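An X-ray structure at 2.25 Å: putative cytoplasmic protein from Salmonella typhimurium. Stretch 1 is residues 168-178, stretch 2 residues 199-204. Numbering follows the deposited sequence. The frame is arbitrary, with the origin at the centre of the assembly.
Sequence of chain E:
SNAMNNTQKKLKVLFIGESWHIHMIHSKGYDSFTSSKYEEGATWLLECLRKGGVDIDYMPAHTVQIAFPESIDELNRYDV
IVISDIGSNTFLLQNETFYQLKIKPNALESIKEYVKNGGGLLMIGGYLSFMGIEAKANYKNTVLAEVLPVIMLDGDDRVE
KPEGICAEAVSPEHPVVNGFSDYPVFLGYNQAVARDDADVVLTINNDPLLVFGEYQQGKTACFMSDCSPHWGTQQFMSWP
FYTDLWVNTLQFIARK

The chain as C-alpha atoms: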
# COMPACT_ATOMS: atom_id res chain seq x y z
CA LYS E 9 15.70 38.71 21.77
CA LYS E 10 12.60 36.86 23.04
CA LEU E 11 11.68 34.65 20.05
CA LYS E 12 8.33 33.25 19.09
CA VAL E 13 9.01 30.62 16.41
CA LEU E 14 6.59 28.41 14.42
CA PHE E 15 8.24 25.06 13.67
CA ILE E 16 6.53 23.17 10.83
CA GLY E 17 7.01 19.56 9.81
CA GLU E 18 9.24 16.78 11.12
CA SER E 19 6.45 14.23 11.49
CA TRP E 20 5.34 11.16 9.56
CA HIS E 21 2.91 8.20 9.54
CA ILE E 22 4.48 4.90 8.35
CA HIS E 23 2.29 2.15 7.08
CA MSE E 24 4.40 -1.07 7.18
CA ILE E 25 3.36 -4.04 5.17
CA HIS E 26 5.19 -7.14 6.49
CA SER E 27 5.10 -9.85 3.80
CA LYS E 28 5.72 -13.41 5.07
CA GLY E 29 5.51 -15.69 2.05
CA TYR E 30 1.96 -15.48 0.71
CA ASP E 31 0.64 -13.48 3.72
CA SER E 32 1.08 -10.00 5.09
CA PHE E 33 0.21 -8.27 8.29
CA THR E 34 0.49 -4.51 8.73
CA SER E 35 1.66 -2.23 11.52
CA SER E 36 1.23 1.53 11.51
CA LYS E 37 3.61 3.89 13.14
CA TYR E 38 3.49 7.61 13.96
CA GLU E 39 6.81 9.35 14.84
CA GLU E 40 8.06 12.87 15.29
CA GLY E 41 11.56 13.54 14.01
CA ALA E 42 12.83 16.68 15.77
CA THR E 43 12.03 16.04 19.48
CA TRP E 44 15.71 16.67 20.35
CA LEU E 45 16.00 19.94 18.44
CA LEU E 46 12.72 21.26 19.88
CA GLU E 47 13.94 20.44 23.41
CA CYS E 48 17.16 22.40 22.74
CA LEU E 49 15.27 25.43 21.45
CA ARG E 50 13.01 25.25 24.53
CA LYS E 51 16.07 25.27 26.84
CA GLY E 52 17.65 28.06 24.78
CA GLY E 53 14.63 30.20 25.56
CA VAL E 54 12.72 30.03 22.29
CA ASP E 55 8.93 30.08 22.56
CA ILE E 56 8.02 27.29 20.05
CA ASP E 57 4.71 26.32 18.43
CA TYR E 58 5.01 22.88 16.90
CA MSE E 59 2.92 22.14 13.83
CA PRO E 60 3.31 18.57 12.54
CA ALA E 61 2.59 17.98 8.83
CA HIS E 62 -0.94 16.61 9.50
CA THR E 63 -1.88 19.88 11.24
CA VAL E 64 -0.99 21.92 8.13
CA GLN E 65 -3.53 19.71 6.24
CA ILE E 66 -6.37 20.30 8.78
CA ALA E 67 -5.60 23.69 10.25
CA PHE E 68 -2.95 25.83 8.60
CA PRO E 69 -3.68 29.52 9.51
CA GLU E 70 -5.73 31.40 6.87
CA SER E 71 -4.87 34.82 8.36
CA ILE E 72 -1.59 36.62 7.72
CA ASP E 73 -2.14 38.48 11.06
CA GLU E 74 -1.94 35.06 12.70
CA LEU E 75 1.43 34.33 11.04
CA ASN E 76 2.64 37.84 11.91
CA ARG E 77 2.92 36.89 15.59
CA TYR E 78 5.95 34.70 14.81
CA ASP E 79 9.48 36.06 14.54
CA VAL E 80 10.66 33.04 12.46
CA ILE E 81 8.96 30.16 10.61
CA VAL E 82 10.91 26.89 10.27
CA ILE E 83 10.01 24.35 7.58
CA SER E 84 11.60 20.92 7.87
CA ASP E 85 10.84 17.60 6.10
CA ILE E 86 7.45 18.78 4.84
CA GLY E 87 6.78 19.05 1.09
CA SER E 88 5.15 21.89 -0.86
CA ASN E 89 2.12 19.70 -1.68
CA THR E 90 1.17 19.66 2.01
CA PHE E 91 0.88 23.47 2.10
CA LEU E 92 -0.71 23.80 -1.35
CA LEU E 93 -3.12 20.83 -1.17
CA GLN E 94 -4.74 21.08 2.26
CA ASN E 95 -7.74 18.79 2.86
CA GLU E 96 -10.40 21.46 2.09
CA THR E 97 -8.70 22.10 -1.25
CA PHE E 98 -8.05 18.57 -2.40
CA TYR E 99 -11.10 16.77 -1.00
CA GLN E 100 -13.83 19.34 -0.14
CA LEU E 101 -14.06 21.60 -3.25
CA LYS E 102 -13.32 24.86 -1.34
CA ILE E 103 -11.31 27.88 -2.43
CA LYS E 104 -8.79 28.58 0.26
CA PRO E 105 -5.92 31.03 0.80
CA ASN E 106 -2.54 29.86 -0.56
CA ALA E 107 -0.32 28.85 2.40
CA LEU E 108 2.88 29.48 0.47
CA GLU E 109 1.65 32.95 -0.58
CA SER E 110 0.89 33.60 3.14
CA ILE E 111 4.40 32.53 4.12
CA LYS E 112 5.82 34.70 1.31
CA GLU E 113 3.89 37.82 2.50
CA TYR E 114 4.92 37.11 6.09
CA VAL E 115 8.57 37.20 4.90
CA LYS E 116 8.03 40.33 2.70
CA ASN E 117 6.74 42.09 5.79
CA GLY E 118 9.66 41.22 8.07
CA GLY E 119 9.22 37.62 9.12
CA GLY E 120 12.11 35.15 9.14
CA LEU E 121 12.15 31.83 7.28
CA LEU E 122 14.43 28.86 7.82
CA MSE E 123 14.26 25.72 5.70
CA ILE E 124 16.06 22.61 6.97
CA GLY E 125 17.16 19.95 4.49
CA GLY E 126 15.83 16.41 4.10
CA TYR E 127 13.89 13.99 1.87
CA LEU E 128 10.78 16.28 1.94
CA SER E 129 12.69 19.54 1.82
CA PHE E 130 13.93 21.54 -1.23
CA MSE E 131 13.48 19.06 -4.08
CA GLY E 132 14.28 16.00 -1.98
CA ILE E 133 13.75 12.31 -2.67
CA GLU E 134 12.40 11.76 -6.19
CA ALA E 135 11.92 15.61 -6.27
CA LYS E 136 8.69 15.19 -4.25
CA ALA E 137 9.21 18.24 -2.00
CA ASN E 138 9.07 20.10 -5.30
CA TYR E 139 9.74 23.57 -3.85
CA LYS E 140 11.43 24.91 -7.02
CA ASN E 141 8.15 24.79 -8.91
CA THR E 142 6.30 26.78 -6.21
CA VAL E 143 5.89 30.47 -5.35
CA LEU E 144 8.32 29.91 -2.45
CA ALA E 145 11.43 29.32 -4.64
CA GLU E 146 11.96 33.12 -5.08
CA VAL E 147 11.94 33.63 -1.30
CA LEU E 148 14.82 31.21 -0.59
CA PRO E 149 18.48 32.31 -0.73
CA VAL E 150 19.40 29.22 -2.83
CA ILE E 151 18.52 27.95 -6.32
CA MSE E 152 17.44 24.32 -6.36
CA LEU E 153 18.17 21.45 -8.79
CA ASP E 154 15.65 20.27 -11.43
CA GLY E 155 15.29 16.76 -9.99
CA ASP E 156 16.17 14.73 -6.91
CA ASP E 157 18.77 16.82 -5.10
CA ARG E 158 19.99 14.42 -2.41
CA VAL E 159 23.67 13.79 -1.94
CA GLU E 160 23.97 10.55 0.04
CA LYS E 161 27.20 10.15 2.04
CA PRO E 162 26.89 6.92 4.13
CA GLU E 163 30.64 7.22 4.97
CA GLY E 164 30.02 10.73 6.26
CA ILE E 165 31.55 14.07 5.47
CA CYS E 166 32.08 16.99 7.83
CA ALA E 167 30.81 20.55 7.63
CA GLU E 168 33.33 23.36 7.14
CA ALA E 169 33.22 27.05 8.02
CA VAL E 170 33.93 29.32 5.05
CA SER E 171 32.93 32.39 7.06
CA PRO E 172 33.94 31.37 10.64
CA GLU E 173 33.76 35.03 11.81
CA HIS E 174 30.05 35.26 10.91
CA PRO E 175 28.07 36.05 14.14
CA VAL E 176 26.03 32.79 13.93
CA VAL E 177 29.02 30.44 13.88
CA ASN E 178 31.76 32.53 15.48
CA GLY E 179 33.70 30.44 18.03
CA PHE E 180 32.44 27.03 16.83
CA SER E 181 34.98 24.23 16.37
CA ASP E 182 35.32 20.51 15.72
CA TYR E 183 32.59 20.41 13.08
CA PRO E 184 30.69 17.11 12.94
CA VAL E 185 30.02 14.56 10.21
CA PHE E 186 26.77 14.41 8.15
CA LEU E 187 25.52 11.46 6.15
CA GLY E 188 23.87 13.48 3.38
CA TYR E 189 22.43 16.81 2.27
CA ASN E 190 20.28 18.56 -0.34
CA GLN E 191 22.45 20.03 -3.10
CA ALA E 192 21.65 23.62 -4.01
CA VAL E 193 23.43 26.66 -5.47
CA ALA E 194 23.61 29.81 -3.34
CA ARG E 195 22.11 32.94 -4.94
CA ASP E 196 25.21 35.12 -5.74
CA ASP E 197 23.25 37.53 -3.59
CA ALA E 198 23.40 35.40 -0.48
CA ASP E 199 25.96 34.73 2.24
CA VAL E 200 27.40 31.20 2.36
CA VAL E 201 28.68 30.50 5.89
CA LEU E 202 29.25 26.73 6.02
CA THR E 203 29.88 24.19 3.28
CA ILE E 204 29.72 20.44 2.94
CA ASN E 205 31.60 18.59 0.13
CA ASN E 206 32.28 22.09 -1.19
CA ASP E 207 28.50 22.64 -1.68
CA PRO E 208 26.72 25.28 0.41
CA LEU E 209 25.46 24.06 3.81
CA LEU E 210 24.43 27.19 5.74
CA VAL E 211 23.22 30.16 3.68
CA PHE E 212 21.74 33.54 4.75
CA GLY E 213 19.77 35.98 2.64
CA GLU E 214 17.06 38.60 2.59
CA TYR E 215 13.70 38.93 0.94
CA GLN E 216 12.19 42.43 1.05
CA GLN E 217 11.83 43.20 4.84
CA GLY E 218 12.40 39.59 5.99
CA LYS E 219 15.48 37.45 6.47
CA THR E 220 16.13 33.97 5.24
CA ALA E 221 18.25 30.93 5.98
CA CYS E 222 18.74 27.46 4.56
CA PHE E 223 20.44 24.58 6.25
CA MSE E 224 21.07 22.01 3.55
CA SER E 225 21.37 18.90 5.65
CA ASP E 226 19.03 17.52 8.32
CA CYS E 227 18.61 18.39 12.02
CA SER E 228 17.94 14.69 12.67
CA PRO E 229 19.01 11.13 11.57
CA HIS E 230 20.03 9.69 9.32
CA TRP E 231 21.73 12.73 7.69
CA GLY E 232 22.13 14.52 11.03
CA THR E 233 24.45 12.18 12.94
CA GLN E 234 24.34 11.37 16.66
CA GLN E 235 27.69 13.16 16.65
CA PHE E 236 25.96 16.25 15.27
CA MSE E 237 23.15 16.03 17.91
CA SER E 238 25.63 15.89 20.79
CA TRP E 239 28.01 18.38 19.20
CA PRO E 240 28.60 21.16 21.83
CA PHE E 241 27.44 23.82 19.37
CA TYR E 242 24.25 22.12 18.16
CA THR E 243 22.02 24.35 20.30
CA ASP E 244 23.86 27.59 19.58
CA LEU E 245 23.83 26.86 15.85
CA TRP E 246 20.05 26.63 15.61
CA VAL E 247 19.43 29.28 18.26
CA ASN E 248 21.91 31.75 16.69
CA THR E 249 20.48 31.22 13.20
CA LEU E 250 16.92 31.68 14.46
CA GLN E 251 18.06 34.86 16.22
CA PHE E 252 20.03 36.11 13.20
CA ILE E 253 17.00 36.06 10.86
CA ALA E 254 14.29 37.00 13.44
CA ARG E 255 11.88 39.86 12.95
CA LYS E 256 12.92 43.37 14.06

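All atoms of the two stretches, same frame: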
# COMPACT_ATOMS: atom_id res chain seq x y z
N GLU E 168 32.19 22.45 7.05
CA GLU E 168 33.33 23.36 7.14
C GLU E 168 32.86 24.80 7.18
O GLU E 168 31.90 25.17 6.50
CB GLU E 168 34.28 23.15 5.96
CG GLU E 168 35.25 22.00 6.19
CD GLU E 168 35.84 21.46 4.92
OE1 GLU E 168 36.55 20.43 4.99
OE2 GLU E 168 35.61 22.06 3.85
N ALA E 169 33.53 25.62 8.00
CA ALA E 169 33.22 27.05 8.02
C ALA E 169 34.01 27.76 6.94
O ALA E 169 35.25 27.67 6.89
CB ALA E 169 33.47 27.64 9.40
N VAL E 170 33.30 28.43 6.04
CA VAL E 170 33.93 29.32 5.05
C VAL E 170 33.82 30.80 5.43
O VAL E 170 34.53 31.65 4.88
CB VAL E 170 33.43 29.10 3.59
CG1 VAL E 170 33.87 27.73 3.07
CG2 VAL E 170 31.93 29.26 3.49
N SER E 171 32.93 31.10 6.38
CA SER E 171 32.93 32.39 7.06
C SER E 171 32.83 32.20 8.57
O SER E 171 31.78 32.53 9.15
CB SER E 171 31.78 33.26 6.59
OG SER E 171 31.85 33.47 5.19
N PRO E 172 33.92 31.70 9.21
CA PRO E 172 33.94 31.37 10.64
C PRO E 172 33.84 32.59 11.59
O PRO E 172 33.68 32.42 12.79
CB PRO E 172 35.29 30.64 10.81
CG PRO E 172 36.16 31.20 9.72
CD PRO E 172 35.23 31.47 8.57
N GLU E 173 33.93 33.79 11.04
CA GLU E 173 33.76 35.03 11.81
C GLU E 173 32.31 35.54 11.80
O GLU E 173 31.97 36.51 12.50
CB GLU E 173 34.70 36.14 11.31
CG GLU E 173 35.51 35.80 10.01
CD GLU E 173 34.65 35.62 8.74
OE1 GLU E 173 34.88 34.62 8.02
OE2 GLU E 173 33.78 36.48 8.44
N HIS E 174 31.46 34.90 10.99
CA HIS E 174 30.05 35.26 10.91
C HIS E 174 29.44 35.08 12.30
O HIS E 174 29.68 34.05 12.94
CB HIS E 174 29.34 34.39 9.87
CG HIS E 174 27.95 34.85 9.55
ND1 HIS E 174 26.87 34.60 10.36
CD2 HIS E 174 27.47 35.55 8.49
CE1 HIS E 174 25.78 35.12 9.83
NE2 HIS E 174 26.12 35.70 8.69
N PRO E 175 28.68 36.08 12.79
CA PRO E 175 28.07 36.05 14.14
C PRO E 175 27.43 34.71 14.55
O PRO E 175 27.59 34.30 15.70
CB PRO E 175 26.98 37.12 14.07
CG PRO E 175 27.36 38.03 12.97
CD PRO E 175 28.36 37.33 12.07
N VAL E 176 26.74 34.04 13.62
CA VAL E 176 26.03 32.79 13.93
C VAL E 176 26.96 31.65 14.34
O VAL E 176 26.64 30.85 15.24
CB VAL E 176 25.12 32.37 12.75
CG1 VAL E 176 24.70 30.91 12.84
CG2 VAL E 176 23.90 33.27 12.67
N VAL E 177 28.12 31.57 13.70
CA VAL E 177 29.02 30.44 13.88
C VAL E 177 30.33 30.80 14.59
O VAL E 177 31.15 29.93 14.88
CB VAL E 177 29.33 29.76 12.53
CG1 VAL E 177 28.04 29.24 11.89
CG2 VAL E 177 30.09 30.73 11.61
N ASN E 178 30.54 32.09 14.84
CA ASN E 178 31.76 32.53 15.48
C ASN E 178 32.06 31.76 16.78
O ASN E 178 31.21 31.66 17.67
CB ASN E 178 31.74 34.04 15.71
CG ASN E 178 33.04 34.56 16.31
OD1 ASN E 178 34.08 34.54 15.66
ND2 ASN E 178 32.97 35.03 17.55
N ASP E 199 24.74 34.92 1.48
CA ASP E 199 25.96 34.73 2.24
C ASP E 199 26.10 33.26 2.61
O ASP E 199 25.33 32.75 3.43
CB ASP E 199 25.96 35.59 3.53
CG ASP E 199 25.71 37.08 3.25
OD1 ASP E 199 26.43 37.72 2.42
OD2 ASP E 199 24.78 37.63 3.88
N VAL E 200 27.08 32.58 2.00
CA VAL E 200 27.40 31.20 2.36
C VAL E 200 28.35 31.15 3.57
O VAL E 200 29.46 31.68 3.54
CB VAL E 200 28.03 30.44 1.17
CG1 VAL E 200 28.48 29.04 1.58
CG2 VAL E 200 27.05 30.37 0.00
N VAL E 201 27.91 30.49 4.64
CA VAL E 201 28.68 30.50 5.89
C VAL E 201 29.37 29.16 6.17
O VAL E 201 30.48 29.13 6.69
CB VAL E 201 27.77 30.94 7.07
CG1 VAL E 201 28.47 30.78 8.41
CG2 VAL E 201 27.31 32.39 6.86
N LEU E 202 28.71 28.06 5.82
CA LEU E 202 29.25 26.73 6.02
C LEU E 202 29.07 25.96 4.73
O LEU E 202 28.11 26.19 3.99
CB LEU E 202 28.50 25.98 7.13
CG LEU E 202 28.44 26.45 8.60
CD1 LEU E 202 27.72 25.40 9.45
CD2 LEU E 202 29.86 26.70 9.16
N THR E 203 29.97 25.02 4.47
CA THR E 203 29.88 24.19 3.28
C THR E 203 30.02 22.73 3.67
O THR E 203 30.44 22.39 4.78
CB THR E 203 31.00 24.49 2.27
OG1 THR E 203 32.25 24.28 2.93
CG2 THR E 203 30.93 25.94 1.74
N ILE E 204 29.67 21.86 2.73
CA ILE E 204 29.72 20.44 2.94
C ILE E 204 30.08 19.90 1.56
O ILE E 204 29.41 20.25 0.59
CB ILE E 204 28.32 19.95 3.46
CG1 ILE E 204 28.35 18.49 3.93
CG2 ILE E 204 27.18 20.24 2.45
CD1 ILE E 204 27.05 18.04 4.63
O HOH W 1 33.04 21.71 2.44
O HOH W 2 24.81 37.13 6.48

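The end of one strand, E168 and A169, pairs antiparallel with strand 199-204, and the loop that follows folds back over V201. E168 and T203 form the hydrogen-bonded pair: E168 N donates to T203 O (2.9 Å) and T203 N to E168 O (2.8 Å). Beyond A169 the regular ladder gives way, and V201 O accepts from both V170 N (3.0 Å) and S171 N (3.2 Å), so that one carbonyl holds the chain as it leaves the sheet.

The side chains of E168 and T203 share a face. E168 is extended beyond its m chi1, with chi2 and chi3 near 180°, and T203 adopts p; a water links the two, 3.0 Å from E168 OE2 and 2.7 Å from T203 OG1. The p rotamer leaves T203 CG2 on the side of V170, 3.7 Å from V170 CG1. V170, itself m, places its other methyl, CG2, 3.9 Å from V200 CG1.

On the face bearing A169 and L202, the m,t conformation of L202 brings the end of its side chain nearer the loop than its CA-to-CB direction suggests. L202 CD2 lies 3.7 Å from A169 CB and 4.1 Å from V177 CG1.

V201 points its CA-to-CB bond away from the other stretch as a whole but to the side of V177 and H174, which ends the type I turn S171-H174; its methyls, with chi1 t, meet both. V201 CG1 packs 3.6 Å from V177 CG2, while V201 CG2 sits over a face of the H174 imidazole, 3.8 Å from the ring centroid and 21° off its normal, a CH-pi contact. The ring, at chi1 t and chi2 -79°, is tethered at both nitrogens: H174 ND1 accepts a weak hydrogen bond from V176 N (3.3 Å), and a water joins H174 NE2 (2.9 Å) to D199 OD2 (2.6 Å).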